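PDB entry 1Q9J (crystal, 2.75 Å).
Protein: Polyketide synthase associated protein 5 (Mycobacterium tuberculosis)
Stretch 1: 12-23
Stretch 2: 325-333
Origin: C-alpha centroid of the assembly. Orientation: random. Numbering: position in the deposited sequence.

Stretch 1, residues 12-23: HSEEVFAQYEVF
Stretch 2 (325-333) LHFGTAFEG

The two stretches lie in one chain, at least 309 residues apart where they touch. Stretch 1 is helical through Gln19; Tyr20 is the first residue to leave helical phi/psi. Stretch 2 makes a 3-10 segment from Phe327 to Phe331. Ser13 CA lies 7.0 Å from His326 CA, and Val16 CA 6.5 Å from Gly328 CA. The contact buries 450 Å² and has no hydrogen bond across it, so it rests on packing.

Phe331 covers the most surface. Its CA-to-CB bond points toward stretch 1, with chi1 m (-69°) and chi2 88°. Val22 (chi1 t) lies over one face of this ring, with CG1 3.8 Å from Phe331 CZ. Phe17 CE2 is 4.2 Å from Phe331 CE1, which sits at the edge of the Phe17 ring. Phe331 O lies over one face of the Tyr20 ring, 3.7 Å from Tyr20 CE2.

Val16 (phi/psi -54/-49, chi1 t) also points toward its partner. Its CG1 is 3.7 Å from Gly328 O and 4.1 Å from Phe331 CB. Its CG2 is 3.6 Å from His326 NE2, at the imidazole edge.

His326 is extended (-122/161), with chi1 p. Ser13 CA stands 4.2 Å from its ring centroid, over the face. Gly328 CA approaches Phe17 CZ at 3.9 Å; a CB there would clash with His326 CD2.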

# COMPACT_ATOMS: atom_id res chain seq x y z
N HIS A 12 14.99 7.98 8.42
CA HIS A 12 13.88 8.32 9.32
C HIS A 12 12.51 7.99 8.76
O HIS A 12 11.58 7.64 9.49
CB HIS A 12 13.97 9.80 9.72
CG HIS A 12 15.15 10.11 10.59
ND1 HIS A 12 16.44 10.17 10.11
CD2 HIS A 12 15.25 10.33 11.93
CE1 HIS A 12 17.28 10.40 11.10
NE2 HIS A 12 16.59 10.50 12.22
N SER A 13 12.38 8.08 7.44
CA SER A 13 11.12 7.77 6.77
C SER A 13 10.79 6.27 6.84
O SER A 13 9.62 5.88 6.92
CB SER A 13 11.23 8.26 5.33
OG SER A 13 10.29 7.65 4.48
N GLU A 14 11.82 5.43 6.84
CA GLU A 14 11.63 3.98 6.88
C GLU A 14 11.41 3.43 8.29
O GLU A 14 10.71 2.42 8.47
CB GLU A 14 12.85 3.33 6.23
CG GLU A 14 13.16 4.00 4.91
CD GLU A 14 14.36 3.45 4.18
OE1 GLU A 14 15.48 3.51 4.74
OE2 GLU A 14 14.16 2.96 3.03
N GLU A 15 11.97 4.10 9.28
CA GLU A 15 11.84 3.68 10.67
C GLU A 15 10.42 3.48 11.14
O GLU A 15 10.18 2.70 12.04
CB GLU A 15 12.56 4.66 11.60
CG GLU A 15 14.04 4.73 11.30
CD GLU A 15 14.85 5.38 12.39
OE1 GLU A 15 14.56 6.56 12.73
OE2 GLU A 15 15.78 4.71 12.90
N VAL A 16 9.47 4.19 10.55
CA VAL A 16 8.10 3.98 10.99
C VAL A 16 7.80 2.49 10.90
O VAL A 16 7.31 1.89 11.86
CB VAL A 16 7.09 4.74 10.10
CG1 VAL A 16 5.67 4.55 10.64
CG2 VAL A 16 7.43 6.23 10.09
N PHE A 17 8.11 1.88 9.76
CA PHE A 17 7.83 0.46 9.56
C PHE A 17 8.61 -0.48 10.48
O PHE A 17 8.19 -1.61 10.73
CB PHE A 17 8.07 0.09 8.10
CG PHE A 17 7.53 1.12 7.13
CD1 PHE A 17 8.40 1.97 6.45
CD2 PHE A 17 6.16 1.26 6.93
CE1 PHE A 17 7.91 2.95 5.60
CE2 PHE A 17 5.66 2.24 6.08
CZ PHE A 17 6.53 3.08 5.41
N ALA A 18 9.76 -0.03 10.98
CA ALA A 18 10.52 -0.85 11.91
C ALA A 18 9.94 -0.64 13.32
O ALA A 18 9.75 -1.60 14.08
CB ALA A 18 12.00 -0.49 11.88
N GLN A 19 9.62 0.61 13.64
CA GLN A 19 9.05 0.93 14.94
C GLN A 19 7.71 0.22 15.21
O GLN A 19 7.33 0.04 16.36
CB GLN A 19 8.88 2.45 15.09
CG GLN A 19 8.31 2.85 16.45
CD GLN A 19 8.31 4.36 16.69
OE1 GLN A 19 7.86 5.14 15.83
NE2 GLN A 19 8.79 4.77 17.86
N TYR A 20 6.99 -0.16 14.15
CA TYR A 20 5.72 -0.87 14.31
C TYR A 20 5.78 -2.22 13.61
O TYR A 20 4.75 -2.76 13.21
CB TYR A 20 4.54 -0.08 13.72
CG TYR A 20 4.20 1.18 14.47
CD1 TYR A 20 5.08 2.26 14.49
CD2 TYR A 20 3.02 1.27 15.21
CE1 TYR A 20 4.80 3.40 15.22
CE2 TYR A 20 2.73 2.41 15.96
CZ TYR A 20 3.64 3.47 15.95
OH TYR A 20 3.39 4.60 16.70
N GLU A 21 6.98 -2.76 13.47
CA GLU A 21 7.18 -4.05 12.80
C GLU A 21 6.18 -4.22 11.65
O GLU A 21 5.51 -5.24 11.56
CB GLU A 21 7.00 -5.19 13.80
CG GLU A 21 8.17 -5.43 14.76
CD GLU A 21 8.75 -6.86 14.66
OE1 GLU A 21 9.66 -7.18 15.46
OE2 GLU A 21 8.31 -7.64 13.77
N VAL A 22 6.09 -3.23 10.76
CA VAL A 22 5.13 -3.32 9.66
C VAL A 22 5.55 -4.26 8.51
O VAL A 22 6.63 -4.13 7.95
CB VAL A 22 4.82 -1.90 9.07
CG1 VAL A 22 3.78 -2.01 7.96
CG2 VAL A 22 4.31 -0.97 10.16
N PHE A 23 4.66 -5.19 8.19
CA PHE A 23 4.86 -6.13 7.10
C PHE A 23 3.62 -6.00 6.22
O PHE A 23 2.51 -5.76 6.71
CB PHE A 23 4.91 -7.58 7.57
CG PHE A 23 6.25 -8.04 8.08
CD1 PHE A 23 6.74 -7.61 9.31
CD2 PHE A 23 6.99 -8.98 7.36
CE1 PHE A 23 7.92 -8.12 9.83
CE2 PHE A 23 8.18 -9.49 7.87
CZ PHE A 23 8.65 -9.06 9.11
N LEU A 325 6.94 15.18 4.32
CA LEU A 325 5.83 14.28 4.59
C LEU A 325 5.79 13.04 3.70
O LEU A 325 5.82 13.13 2.48
CB LEU A 325 4.50 15.04 4.47
CG LEU A 325 3.58 15.09 5.70
CD1 LEU A 325 2.24 15.71 5.31
CD2 LEU A 325 3.35 13.67 6.26
N HIS A 326 5.72 11.87 4.33
CA HIS A 326 5.63 10.61 3.58
C HIS A 326 4.35 9.92 4.02
O HIS A 326 3.80 10.22 5.08
CB HIS A 326 6.84 9.71 3.85
CG HIS A 326 7.05 9.38 5.29
ND1 HIS A 326 7.44 10.32 6.22
CD2 HIS A 326 6.92 8.21 5.97
CE1 HIS A 326 7.54 9.75 7.41
NE2 HIS A 326 7.23 8.47 7.28
N PHE A 327 3.87 8.98 3.22
CA PHE A 327 2.64 8.30 3.58
C PHE A 327 2.83 7.29 4.71
O PHE A 327 1.85 6.75 5.23
CB PHE A 327 2.02 7.63 2.35
CG PHE A 327 0.56 7.26 2.53
CD1 PHE A 327 -0.35 8.17 3.07
CD2 PHE A 327 0.10 6.02 2.10
CE1 PHE A 327 -1.71 7.84 3.18
CE2 PHE A 327 -1.26 5.69 2.21
CZ PHE A 327 -2.17 6.60 2.75
N GLY A 328 4.07 7.03 5.10
CA GLY A 328 4.27 6.10 6.20
C GLY A 328 3.58 6.63 7.46
O GLY A 328 3.16 5.85 8.32
N THR A 329 3.46 7.95 7.56
CA THR A 329 2.84 8.58 8.72
C THR A 329 1.45 8.00 9.04
O THR A 329 0.95 8.15 10.16
CB THR A 329 2.69 10.12 8.52
OG1 THR A 329 1.76 10.39 7.46
CG2 THR A 329 4.03 10.75 8.18
N ALA A 330 0.85 7.35 8.05
CA ALA A 330 -0.46 6.75 8.22
C ALA A 330 -0.49 5.80 9.41
O ALA A 330 -1.48 5.73 10.12
CB ALA A 330 -0.84 5.99 6.95
N PHE A 331 0.61 5.07 9.62
CA PHE A 331 0.71 4.12 10.72
C PHE A 331 0.92 4.80 12.06
O PHE A 331 1.20 4.14 13.06
CB PHE A 331 1.84 3.13 10.46
CG PHE A 331 1.56 2.18 9.35
CD1 PHE A 331 1.88 2.52 8.04
CD2 PHE A 331 0.94 0.97 9.60
CE1 PHE A 331 1.58 1.65 6.99
CE2 PHE A 331 0.64 0.09 8.56
CZ PHE A 331 0.96 0.43 7.25
N GLU A 332 0.80 6.11 12.09
CA GLU A 332 0.96 6.83 13.34
C GLU A 332 -0.37 7.46 13.72
O GLU A 332 -0.42 8.40 14.50
CB GLU A 332 2.04 7.89 13.18
CG GLU A 332 3.37 7.31 12.82
CD GLU A 332 4.42 8.37 12.59
OE1 GLU A 332 4.24 9.18 11.66
OE2 GLU A 332 5.41 8.41 13.34
N GLY A 333 -1.44 6.93 13.14
CA GLY A 333 -2.78 7.43 13.42
C GLY A 333 -2.90 8.93 13.37
O GLY A 333 -2.31 9.58 12.49